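Long-range contacts in CSP3 (Bacillus subtilis, PDB 5FIG), which probably stores copper in the cytosol, binding many Cu(I) ions through cysteines that line its four-helix bundles and so protecting the cell against copper toxicity: residues C8-I13 with A52-Q57; A18-C22 with D87-C92; G37-D42 with A76-C81; C70-E75 with C99-R104. All coordinates share one frame. Where two conformers were deposited one is given. Residue numbers count along the deposited sequence, not the author numbering.

Interaction 1 of 4, residues C8-I13 with A52-Q57; sequences CIEACI and AVKAMQ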
loop_
_atom_site.group_PDB
_atom_site.type_symbol
_atom_site.label_atom_id
_atom_site.label_comp_id
_atom_site.label_asym_id
_atom_site.label_seq_id
_atom_site.Cartn_x
_atom_site.Cartn_y
_atom_site.Cartn_z
ATOM N N CYS B 8 0.999 -19.703 1.691
ATOM C CA CYS B 8 0.174 -18.758 1.007
ATOM C C CYS B 8 0.939 -17.428 0.858
ATOM O O CYS B 8 0.883 -16.773 -0.194
ATOM C CB CYS B 8 -1.123 -18.484 1.774
ATOM S SG CYS B 8 -2.280 -17.471 0.906
ATOM N N ILE B 9 1.613 -17.031 1.929
ATOM C CA ILE B 9 2.514 -15.866 1.864
ATOM C C ILE B 9 3.479 -15.988 0.713
ATOM O O ILE B 9 3.674 -15.061 -0.053
ATOM C CB ILE B 9 3.204 -15.593 3.207
ATOM C CG1 ILE B 9 2.173 -15.083 4.225
ATOM C CG2 ILE B 9 4.354 -14.588 3.055
ATOM C CD1 ILE B 9 2.609 -15.194 5.673
ATOM N N GLU B 10 4.140 -17.123 0.616
ATOM C CA GLU B 10 5.068 -17.321 -0.481
ATOM C C GLU B 10 4.453 -17.199 -1.837
ATOM O O GLU B 10 5.069 -16.668 -2.735
ATOM C CB GLU B 10 5.705 -18.694 -0.370
ATOM C CG GLU B 10 6.935 -18.962 -1.218
ATOM C CD GLU B 10 8.105 -18.068 -0.889
ATOM O OE1 GLU B 10 8.015 -17.262 0.076
ATOM O OE2 GLU B 10 9.163 -18.208 -1.533
ATOM N N ALA B 11 3.289 -17.802 -2.003
ATOM C CA ALA B 11 2.569 -17.670 -3.282
ATOM C C ALA B 11 2.177 -16.245 -3.613
ATOM O O ALA B 11 2.281 -15.823 -4.769
ATOM C CB ALA B 11 1.363 -18.553 -3.304
ATOM N N CYS B 12 1.763 -15.481 -2.603
ATOM C CA CYS B 12 1.451 -14.064 -2.798
ATOM C C CYS B 12 2.708 -13.265 -3.176
ATOM O O CYS B 12 2.678 -12.403 -4.092
ATOM C CB CYS B 12 0.837 -13.439 -1.537
ATOM S SG CYS B 12 -0.839 -13.990 -1.203
ATOM N N ILE B 13 3.802 -13.547 -2.504
ATOM C CA ILE B 13 5.089 -12.846 -2.808
ATOM C C ILE B 13 5.494 -13.162 -4.272
ATOM O O ILE B 13 5.934 -12.316 -5.017
ATOM C CB ILE B 13 6.171 -13.239 -1.790
ATOM C CG1 ILE B 13 5.829 -12.627 -0.421
ATOM C CG2 ILE B 13 7.552 -12.826 -2.273
ATOM C CD1 ILE B 13 6.599 -13.209 0.719
ATOM N N ALA B 52 -2.543 -8.829 1.339
ATOM C CA ALA B 52 -2.810 -10.161 1.897
ATOM C C ALA B 52 -1.646 -10.663 2.715
ATOM O O ALA B 52 -1.817 -11.169 3.831
ATOM C CB ALA B 52 -3.162 -11.143 0.785
ATOM N N VAL B 53 -0.415 -10.405 2.224
ATOM C CA VAL B 53 0.805 -10.742 3.006
ATOM C C VAL B 53 0.792 -10.023 4.350
ATOM O O VAL B 53 0.990 -10.629 5.400
ATOM C CB VAL B 53 2.068 -10.460 2.225
ATOM C CG1 VAL B 53 3.296 -10.591 3.116
ATOM C CG2 VAL B 53 2.150 -11.430 1.027
ATOM N N LYS B 54 0.540 -8.716 4.311
ATOM C CA LYS B 54 0.479 -7.965 5.553
ATOM C C LYS B 54 -0.596 -8.512 6.496
ATOM O O LYS B 54 -0.358 -8.614 7.696
ATOM C CB LYS B 54 0.256 -6.498 5.232
ATOM C CG LYS B 54 0.305 -5.614 6.432
ATOM C CD LYS B 54 -0.160 -4.204 6.169
ATOM C CE LYS B 54 0.158 -3.646 4.788
ATOM N NZ LYS B 54 -0.080 -2.175 4.767
ATOM N N ALA B 55 -1.792 -8.795 5.962
ATOM C CA ALA B 55 -2.885 -9.301 6.762
ATOM C C ALA B 55 -2.553 -10.619 7.434
ATOM O O ALA B 55 -2.777 -10.804 8.633
ATOM C CB ALA B 55 -4.142 -9.475 5.926
ATOM N N MET B 56 -1.924 -11.510 6.674
ATOM C CA MET B 56 -1.494 -12.787 7.248
ATOM C C MET B 56 -0.396 -12.640 8.287
ATOM O O MET B 56 -0.432 -13.283 9.375
ATOM C CB MET B 56 -1.061 -13.765 6.167
ATOM C CG MET B 56 -2.207 -14.201 5.311
ATOM S SD MET B 56 -1.724 -15.405 4.025
ATOM C CE MET B 56 -1.273 -14.360 2.682
ATOM N N GLN B 57 0.565 -11.772 8.020
ATOM C CA GLN B 57 1.676 -11.605 8.943
ATOM C C GLN B 57 1.293 -10.909 10.244
ATOM O O GLN B 57 1.957 -11.092 11.249
ATOM C CB GLN B 57 2.813 -10.847 8.265
ATOM C CG GLN B 57 3.493 -11.670 7.142
ATOM C CD GLN B 57 4.628 -10.911 6.436
ATOM O OE1 GLN B 57 4.675 -9.688 6.415
ATOM N NE2 GLN B 57 5.524 -11.677 5.816
#

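Interaction 2 of 4, residues A18-C22 with D87-C92; sequences ACNHC and DHCQAC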
loop_
_atom_site.group_PDB
_atom_site.type_symbol
_atom_site.label_atom_id
_atom_site.label_comp_id
_atom_site.label_asym_id
_atom_site.label_seq_id
_atom_site.Cartn_x
_atom_site.Cartn_y
_atom_site.Cartn_z
ATOM N N ALA B 18 5.762 -11.630 -10.118
ATOM C CA ALA B 18 5.396 -11.888 -11.517
ATOM C C ALA B 18 4.553 -10.786 -12.137
ATOM O O ALA B 18 4.765 -10.390 -13.274
ATOM C CB ALA B 18 4.664 -13.244 -11.624
ATOM N N CYS B 19 3.598 -10.288 -11.365
ATOM C CA CYS B 19 2.719 -9.182 -11.791
ATOM C C CYS B 19 3.483 -7.918 -11.984
ATOM O O CYS B 19 3.305 -7.223 -13.010
ATOM C CB CYS B 19 1.577 -8.929 -10.743
ATOM S SG CYS B 19 0.293 -10.216 -10.812
ATOM N N ASN B 20 4.384 -7.602 -11.044
ATOM C CA ASN B 20 5.220 -6.389 -11.223
ATOM C C ASN B 20 6.168 -6.482 -12.434
ATOM O O ASN B 20 6.383 -5.527 -13.153
ATOM C CB ASN B 20 6.006 -6.078 -9.944
ATOM C CG ASN B 20 5.150 -5.487 -8.856
ATOM O OD1 ASN B 20 4.209 -4.800 -9.160
ATOM N ND2 ASN B 20 5.470 -5.754 -7.579
ATOM N N HIS B 21 6.771 -7.663 -12.627
ATOM C CA HIS B 21 7.564 -7.895 -13.806
ATOM C C HIS B 21 6.778 -7.770 -15.107
ATOM O O HIS B 21 7.269 -7.184 -16.078
ATOM C CB HIS B 21 8.267 -9.281 -13.717
ATOM C CG HIS B 21 9.420 -9.263 -12.754
ATOM N ND1 HIS B 21 10.030 -10.428 -12.335
ATOM C CD2 HIS B 21 10.045 -8.257 -12.071
ATOM C CE1 HIS B 21 11.005 -10.152 -11.487
ATOM N NE2 HIS B 21 11.045 -8.843 -11.313
ATOM N N CYS B 22 5.602 -8.354 -15.137
ATOM C CA CYS B 22 4.729 -8.291 -16.288
ATOM C C CYS B 22 4.317 -6.835 -16.582
ATOM O O CYS B 22 4.324 -6.381 -17.727
ATOM C CB CYS B 22 3.491 -9.187 -16.040
ATOM S SG CYS B 22 2.358 -9.409 -17.419
ATOM N N ASP B 87 5.962 -11.023 -22.808
ATOM C CA ASP B 87 6.036 -9.952 -21.796
ATOM C C ASP B 87 5.800 -10.544 -20.447
ATOM O O ASP B 87 5.170 -9.886 -19.599
ATOM C CB ASP B 87 5.063 -8.806 -22.088
ATOM C CG ASP B 87 5.293 -8.196 -23.434
ATOM O OD1 ASP B 87 6.404 -7.666 -23.648
ATOM O OD2 ASP B 87 4.369 -8.235 -24.286
ATOM N N HIS B 88 6.250 -11.798 -20.252
ATOM C CA HIS B 88 6.077 -12.513 -18.975
ATOM C C HIS B 88 4.595 -12.815 -18.641
ATOM O O HIS B 88 4.287 -13.102 -17.499
ATOM C CB HIS B 88 6.722 -11.688 -17.827
ATOM C CG HIS B 88 7.108 -12.476 -16.613
ATOM N ND1 HIS B 88 8.152 -13.386 -16.623
ATOM C CD2 HIS B 88 6.628 -12.463 -15.337
ATOM C CE1 HIS B 88 8.287 -13.915 -15.417
ATOM N NE2 HIS B 88 7.391 -13.364 -14.619
ATOM N N CYS B 89 3.689 -12.725 -19.618
ATOM C CA CYS B 89 2.256 -12.868 -19.343
ATOM C C CYS B 89 1.823 -14.304 -18.983
ATOM O O CYS B 89 1.031 -14.494 -18.068
ATOM C CB CYS B 89 1.435 -12.372 -20.523
ATOM S SG CYS B 89 1.425 -10.587 -20.761
ATOM N N GLN B 90 2.360 -15.316 -19.672
ATOM C CA GLN B 90 2.042 -16.702 -19.299
ATOM C C GLN B 90 2.575 -17.094 -17.887
ATOM O O GLN B 90 1.885 -17.729 -17.115
ATOM C CB GLN B 90 2.542 -17.682 -20.358
ATOM C CG GLN B 90 1.819 -17.554 -21.690
ATOM C CD GLN B 90 0.323 -17.847 -21.582
ATOM O OE1 GLN B 90 -0.066 -18.942 -21.184
ATOM N NE2 GLN B 90 -0.522 -16.878 -21.947
ATOM N N ALA B 91 3.780 -16.649 -17.540
ATOM C CA ALA B 91 4.327 -16.825 -16.205
ATOM C C ALA B 91 3.484 -16.119 -15.163
ATOM O O ALA B 91 3.306 -16.616 -14.043
ATOM C CB ALA B 91 5.784 -16.281 -16.132
ATOM N N CYS B 92 3.054 -14.903 -15.484
ATOM C CA CYS B 92 2.217 -14.161 -14.586
ATOM C C CYS B 92 0.901 -14.883 -14.345
ATOM O O CYS B 92 0.516 -15.067 -13.222
ATOM C CB CYS B 92 1.961 -12.763 -15.136
ATOM S SG CYS B 92 0.992 -11.765 -14.028
#

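Interaction 3 of 4, residues G37-D42 with A76-C81; sequences GCIRLD and ACGTEC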
loop_
_atom_site.group_PDB
_atom_site.type_symbol
_atom_site.label_atom_id
_atom_site.label_comp_id
_atom_site.label_asym_id
_atom_site.label_seq_id
_atom_site.Cartn_x
_atom_site.Cartn_y
_atom_site.Cartn_z
ATOM N N GLY B 37 -5.380 -3.974 -20.448
ATOM C CA GLY B 37 -6.095 -4.733 -19.422
ATOM C C GLY B 37 -5.138 -5.506 -18.515
ATOM O O GLY B 37 -5.355 -5.576 -17.288
ATOM N N CYS B 38 -4.106 -6.120 -19.093
ATOM C CA CYS B 38 -3.073 -6.797 -18.279
ATOM C C CYS B 38 -2.323 -5.855 -17.379
ATOM O O CYS B 38 -2.077 -6.142 -16.237
ATOM C CB CYS B 38 -1.944 -7.377 -19.117
ATOM S SG CYS B 38 -2.394 -8.658 -20.230
ATOM N N ILE B 39 -2.011 -4.671 -17.904
ATOM C CA ILE B 39 -1.268 -3.657 -17.142
ATOM C C ILE B 39 -2.087 -3.216 -15.943
ATOM O O ILE B 39 -1.593 -3.197 -14.808
ATOM C CB ILE B 39 -0.830 -2.479 -18.024
ATOM C CG1 ILE B 39 0.270 -2.958 -19.005
ATOM C CG2 ILE B 39 -0.321 -1.297 -17.206
ATOM C CD1 ILE B 39 0.402 -2.101 -20.229
ATOM N N ARG B 40 -3.367 -2.919 -16.177
ATOM C CA ARG B 40 -4.256 -2.520 -15.080
ATOM C C ARG B 40 -4.408 -3.575 -14.011
ATOM O O ARG B 40 -4.300 -3.313 -12.816
ATOM C CB ARG B 40 -5.646 -2.185 -15.606
ATOM C CG ARG B 40 -5.668 -0.863 -16.313
ATOM C CD ARG B 40 -7.054 -0.665 -16.926
ATOM N NE ARG B 40 -8.005 -0.326 -15.888
ATOM C CZ ARG B 40 -9.293 -0.072 -16.097
ATOM N NH1 ARG B 40 -9.823 -0.203 -17.310
ATOM N NH2 ARG B 40 -10.070 0.248 -15.067
ATOM N N LEU B 41 -4.721 -4.792 -14.445
ATOM C CA LEU B 41 -4.835 -5.903 -13.484
ATOM C C LEU B 41 -3.539 -6.269 -12.784
ATOM O O LEU B 41 -3.544 -6.666 -11.608
ATOM C CB LEU B 41 -5.461 -7.147 -14.142
ATOM C CG LEU B 41 -6.978 -7.006 -14.371
ATOM C CD1 LEU B 41 -7.499 -8.039 -15.322
ATOM C CD2 LEU B 41 -7.726 -7.146 -13.045
ATOM N N ASP B 42 -2.421 -6.162 -13.486
ATOM C CA ASP B 42 -1.098 -6.430 -12.855
ATOM C C ASP B 42 -0.884 -5.494 -11.671
ATOM O O ASP B 42 -0.361 -5.909 -10.620
ATOM C CB ASP B 42 0.061 -6.186 -13.819
ATOM C CG ASP B 42 0.259 -7.305 -14.817
ATOM O OD1 ASP B 42 -0.134 -8.461 -14.539
ATOM O OD2 ASP B 42 0.842 -7.000 -15.898
ATOM N N ALA B 76 -8.812 -13.119 -11.869
ATOM C CA ALA B 76 -9.026 -12.190 -13.007
ATOM C C ALA B 76 -7.745 -11.768 -13.725
ATOM O O ALA B 76 -7.714 -11.653 -14.976
ATOM C CB ALA B 76 -9.767 -10.935 -12.555
ATOM N N CYS B 77 -6.706 -11.467 -12.952
ATOM C CA CYS B 77 -5.414 -11.096 -13.545
ATOM C C CYS B 77 -4.852 -12.237 -14.380
ATOM O O CYS B 77 -4.345 -12.050 -15.506
ATOM C CB CYS B 77 -4.449 -10.695 -12.459
ATOM S SG CYS B 77 -2.952 -9.947 -13.096
ATOM N N GLY B 78 -4.922 -13.425 -13.819
ATOM C CA GLY B 78 -4.475 -14.646 -14.556
ATOM C C GLY B 78 -5.227 -14.860 -15.834
ATOM O O GLY B 78 -4.662 -15.198 -16.875
ATOM N N THR B 79 -6.557 -14.685 -15.784
ATOM C CA THR B 79 -7.391 -14.833 -16.978
ATOM C C THR B 79 -7.001 -13.840 -18.082
ATOM O O THR B 79 -6.893 -14.206 -19.241
ATOM C CB THR B 79 -8.906 -14.739 -16.583
ATOM O OG1 THR B 79 -9.194 -15.788 -15.645
ATOM C CG2 THR B 79 -9.821 -14.878 -17.775
ATOM N N GLU B 80 -6.794 -12.581 -17.704
ATOM C CA GLU B 80 -6.412 -11.565 -18.673
ATOM C C GLU B 80 -4.980 -11.726 -19.179
ATOM O O GLU B 80 -4.749 -11.724 -20.393
ATOM C CB GLU B 80 -6.590 -10.171 -18.079
ATOM C CG GLU B 80 -6.302 -9.034 -19.036
ATOM C CD GLU B 80 -7.187 -9.007 -20.266
ATOM O OE1 GLU B 80 -8.309 -9.597 -20.281
ATOM O OE2 GLU B 80 -6.772 -8.353 -21.267
ATOM N N CYS B 81 -4.023 -11.911 -18.281
ATOM C CA CYS B 81 -2.622 -12.117 -18.739
ATOM C C CYS B 81 -2.502 -13.384 -19.575
ATOM O O CYS B 81 -1.694 -13.463 -20.499
ATOM C CB CYS B 81 -1.588 -12.059 -17.628
ATOM S SG CYS B 81 -1.488 -10.412 -16.863
#

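Interaction 4 of 4, residues C70-E75 with C99-R104; sequences CADICE and CAEQCR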
loop_
_atom_site.group_PDB
_atom_site.type_symbol
_atom_site.label_atom_id
_atom_site.label_comp_id
_atom_site.label_asym_id
_atom_site.label_seq_id
_atom_site.Cartn_x
_atom_site.Cartn_y
_atom_site.Cartn_z
ATOM N N CYS B 70 -8.135 -11.320 -2.588
ATOM C CA CYS B 70 -6.927 -11.548 -3.301
ATOM C C CYS B 70 -7.126 -12.669 -4.330
ATOM O O CYS B 70 -6.641 -12.545 -5.468
ATOM C CB CYS B 70 -5.770 -11.823 -2.332
ATOM S SG CYS B 70 -4.139 -11.948 -3.109
ATOM N N ALA B 71 -7.817 -13.722 -3.947
ATOM C CA ALA B 71 -8.027 -14.850 -4.881
ATOM C C ALA B 71 -8.825 -14.401 -6.094
ATOM O O ALA B 71 -8.506 -14.760 -7.217
ATOM C CB ALA B 71 -8.709 -16.019 -4.195
ATOM N N ASP B 72 -9.858 -13.601 -5.845
ATOM C CA ASP B 72 -10.699 -13.088 -6.937
ATOM C C ASP B 72 -9.916 -12.237 -7.920
ATOM O O ASP B 72 -10.058 -12.393 -9.134
ATOM C CB ASP B 72 -11.881 -12.306 -6.396
ATOM C CG ASP B 72 -12.907 -13.180 -5.681
ATOM O OD1 ASP B 72 -12.970 -14.404 -5.875
ATOM O OD2 ASP B 72 -13.724 -12.625 -4.924
ATOM N N ILE B 73 -9.091 -11.321 -7.389
ATOM C CA ILE B 73 -8.296 -10.431 -8.225
ATOM C C ILE B 73 -7.207 -11.239 -8.965
ATOM O O ILE B 73 -7.016 -11.054 -10.184
ATOM C CB ILE B 73 -7.668 -9.302 -7.420
ATOM C CG1 ILE B 73 -8.849 -8.479 -6.878
ATOM C CG2 ILE B 73 -6.703 -8.495 -8.267
ATOM C CD1 ILE B 73 -8.456 -7.356 -5.990
ATOM N N CYS B 74 -6.568 -12.150 -8.257
ATOM C CA CYS B 74 -5.576 -13.035 -8.890
ATOM C C CYS B 74 -6.207 -13.854 -10.016
ATOM O O CYS B 74 -5.595 -13.963 -11.089
ATOM C CB CYS B 74 -4.947 -14.030 -7.883
ATOM S SG CYS B 74 -3.748 -13.277 -6.796
ATOM N N GLU B 75 -7.395 -14.436 -9.785
ATOM C CA GLU B 75 -8.110 -15.236 -10.818
ATOM C C GLU B 75 -8.335 -14.344 -12.069
ATOM O O GLU B 75 -8.022 -14.705 -13.204
ATOM C CB GLU B 75 -9.455 -15.899 -10.237
ATOM C CG GLU B 75 -9.155 -17.152 -9.463
ATOM C CD GLU B 75 -10.376 -17.768 -8.813
ATOM O OE1 GLU B 75 -11.496 -17.320 -9.094
ATOM O OE2 GLU B 75 -10.208 -18.701 -7.991
ATOM N N CYS B 99 -1.535 -18.512 -6.724
ATOM C CA CYS B 99 -1.851 -17.662 -5.614
ATOM C C CYS B 99 -3.359 -17.734 -5.293
ATOM O O CYS B 99 -3.702 -17.846 -4.131
ATOM C CB CYS B 99 -1.406 -16.249 -5.906
ATOM S SG CYS B 99 -1.614 -15.176 -4.491
ATOM N N ALA B 100 -4.210 -17.720 -6.307
ATOM C CA ALA B 100 -5.636 -17.824 -6.060
ATOM C C ALA B 100 -6.033 -19.085 -5.333
ATOM O O ALA B 100 -6.757 -19.027 -4.364
ATOM C CB ALA B 100 -6.406 -17.726 -7.358
ATOM N N GLU B 101 -5.452 -20.223 -5.734
ATOM C CA GLU B 101 -5.713 -21.432 -5.039
ATOM C C GLU B 101 -5.236 -21.467 -3.595
ATOM O O GLU B 101 -5.942 -21.894 -2.711
ATOM C CB GLU B 101 -5.122 -22.582 -5.844
ATOM C CG GLU B 101 -5.368 -23.938 -5.218
ATOM C CD GLU B 101 -6.722 -24.563 -5.606
ATOM O OE1 GLU B 101 -7.606 -24.003 -6.268
ATOM O OE2 GLU B 101 -6.966 -25.653 -5.168
ATOM N N GLN B 102 -4.045 -20.913 -3.328
ATOM C CA GLN B 102 -3.578 -20.869 -1.965
ATOM C C GLN B 102 -4.451 -19.939 -1.113
ATOM O O GLN B 102 -4.691 -20.188 0.071
ATOM C CB GLN B 102 -2.115 -20.379 -1.927
ATOM C CG GLN B 102 -1.108 -21.435 -2.398
ATOM C CD GLN B 102 -0.760 -22.478 -1.336
ATOM O OE1 GLN B 102 -1.029 -22.332 -0.157
ATOM N NE2 GLN B 102 -0.313 -23.596 -1.777
ATOM N N CYS B 103 -4.815 -18.811 -1.701
ATOM C CA CYS B 103 -5.677 -17.828 -0.978
ATOM C C CYS B 103 -7.058 -18.407 -0.682
ATOM O O CYS B 103 -7.609 -18.127 0.388
ATOM C CB CYS B 103 -5.769 -16.528 -1.773
ATOM S SG CYS B 103 -4.278 -15.516 -1.581
ATOM N N ARG B 104 -7.611 -19.188 -1.605
ATOM C CA ARG B 104 -8.941 -19.836 -1.359
ATOM C C ARG B 104 -8.860 -20.783 -0.163
ATOM O O ARG B 104 -9.771 -20.846 0.660
ATOM C CB ARG B 104 -9.479 -20.534 -2.637
ATOM C CG ARG B 104 -9.939 -19.523 -3.689
ATOM C CD ARG B 104 -11.039 -19.644 -4.760
ATOM N NE ARG B 104 -11.599 -18.385 -4.385
ATOM C CZ ARG B 104 -11.817 -17.272 -5.079
ATOM N NH1 ARG B 104 -11.702 -17.177 -6.399
ATOM N NH2 ARG B 104 -12.215 -16.221 -4.370
#

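Interaction 1 of 4, residues C8-I13 with A52-Q57
The two helical segments run antiparallel, their N-to-C directions 160° apart and their axes approaching to 9.6 Å; they come closest in backbone where I9 CA and V53 CA are 5.5 Å apart. V53 projects between I9, C12 and I13: its CG2 is 3.5 Å from C12 CB and 4.1 Å from I13 CG1, while its CG1 lies 4.1 Å from I9 CG2. This is packing inside a four-helix bundle, joining helix 6-27 to helix 36-57, and C8 and C12 look into the bundle, where both also touch C103 of helix 89-107. M56, one turn further along the same helix as V53, reaches in with its terminal CE 3.7 Å from C8 SG, 3.9 Å from C12 SG and 3.8 Å from I9 CG1, so a thioether methyl fills the space beside two thiols. Toward the subunit interface, I9 CD1 rests 3.9 Å from Q57 CG, and the amide of Q57 is held by N20 of the second subunit, whose I13 packs on I13 here.

Interaction 2 of 4, residues A18-C22 with D87-C92
A18 opens the contact by turning its methyl to the backbone of helix 89-107, with A18 CB 3.9 Å from C92 CA; A18 CA and C92 CA are only 5.0 Å apart, which the small alanine permits. Its carbonyl meets the H88 ring at the edge, A18 O lying 3.5 Å from H88 CD2. C19 faces the inside of the bundle, and its thiol still finds C92, SG to SG 3.6 Å. At H21 the imidazole presents its edge to the face of the H88 ring in a T-shaped pair, centroids 6.0 Å apart and planes at 73°, near the outer side of the contact. C22 ends the walk: C22 SG sits 3.7 Å from C89 SG, and C22 CB packs 4.0 Å from C92 CB. D87 and H88 both have positive phi angles, a left-handed turn that brings the chain into helix 89-107 with H88 at the N-cap position. D42 of helix 36-57 and C81 of helix 63-81 also touch both C22 and C92. Two thiol pairs, C19-C92 and C22-C89, thus lie at van der Waals range in a metal-free protein, consistent with soft sulfur ligands already gathered for Cu(I), while the histidine pair packs along the outer side.

Interaction 3 of 4, residues G37-D42 with A76-C81
L41 lies across the turn from A76 to E80, its CD1 3.6 Å from both A76 O and E80 CB and its CD2 4.3 Å from A76 CB, while L41 CB rests 3.9 Å from C77 SG. The helices beneath run antiparallel at 157°, axes 9.0 Å apart at their closest, and the pairs L41-C77 and C38-C81 bring CA atoms to 5.2 Å and 5.4 Å. One turn before L41, G37 has no side chain, and this matters: a CB there would sit 2.9 Å from E80 OE2. The E80 side chain folds over that bare backbone instead, its CG 3.8 Å from G37 C and 3.6 Å from C38 N. On the inner side, D42 OD1 approaches two sulfurs, 3.5 Å from C77 SG and 3.3 Å from C81 SG. C38 and C81 form a disulfide in this crystal, but C38 was modelled in two conformers, and in the one given the two sulfurs are not bonded, C38 SG lying 3.9 Å and C38 CB 3.8 Å from C81 SG. Within the four-helix bundle this contact ties helix 36-57 to helix 63-81. D42 and C81 turn to C92 of helix 89-107, D42 also meets C22 of helix 6-27, and A76, facing outward, packs on F62 of the third subunit.

Interaction 4 of 4, residues C70-E75 with C99-R104
R104 gathers two acids of the opposite helix into one salt-bridge network: its NH2 makes a very short hydrogen bond of 2.5 Å to D72 OD1, and its NH1 reaches E75 OE2 at 2.7 Å in a weak one. Both oxygens lie near the plane of the guanidinium, while A71 CB covers one of its faces, 3.5 Å from R104 CZ. Under this charged clasp the antiparallel helices, 162° apart, draw in to 8.0 Å between axes, since alanines meet at the crossing: A71 CA and A100 CA are 4.0 Å apart, and A71 CB is 3.6 Å from A100 O. A100 CB in turn packs on E75 CG at 3.5 Å and C74 CB at 4.0 Å. Inward, the thiols cluster, with C74 SG 3.7 Å from C99 SG and C70 SG 3.9 Å from C103 SG. C45 and C49 of helix 36-57 and C12 and C15 of helix 6-27 lie against them. The contact thus has two chemistries, ion pairs clasping the outside of the four-helix bundle and clustered cysteines inside that are probably sites for Cu(I).

How the interactions relate
Each of the four helices enters two of these contacts. Interactions 1 and 4 are the buried ones and meet through thiols, C12 SG lying 3.6 Å from C99 SG; interactions 2 and 3 are partly buried and meet around D42, with C22 SG 3.2 Å from D42 OD2. Interaction 1 lies on the opposite side of the chain's centre from interactions 2 and 3, while interactions 3 and 4 adjoin along helix 63-81. Cysteines facing inward are common to all four, but their companions change: aliphatic and methionine packing in interaction 1, histidine rings in interaction 2, leucine and a carboxylate in interaction 3, ion pairs in interaction 4. Interactions 3 and 4 both touch the third subunit.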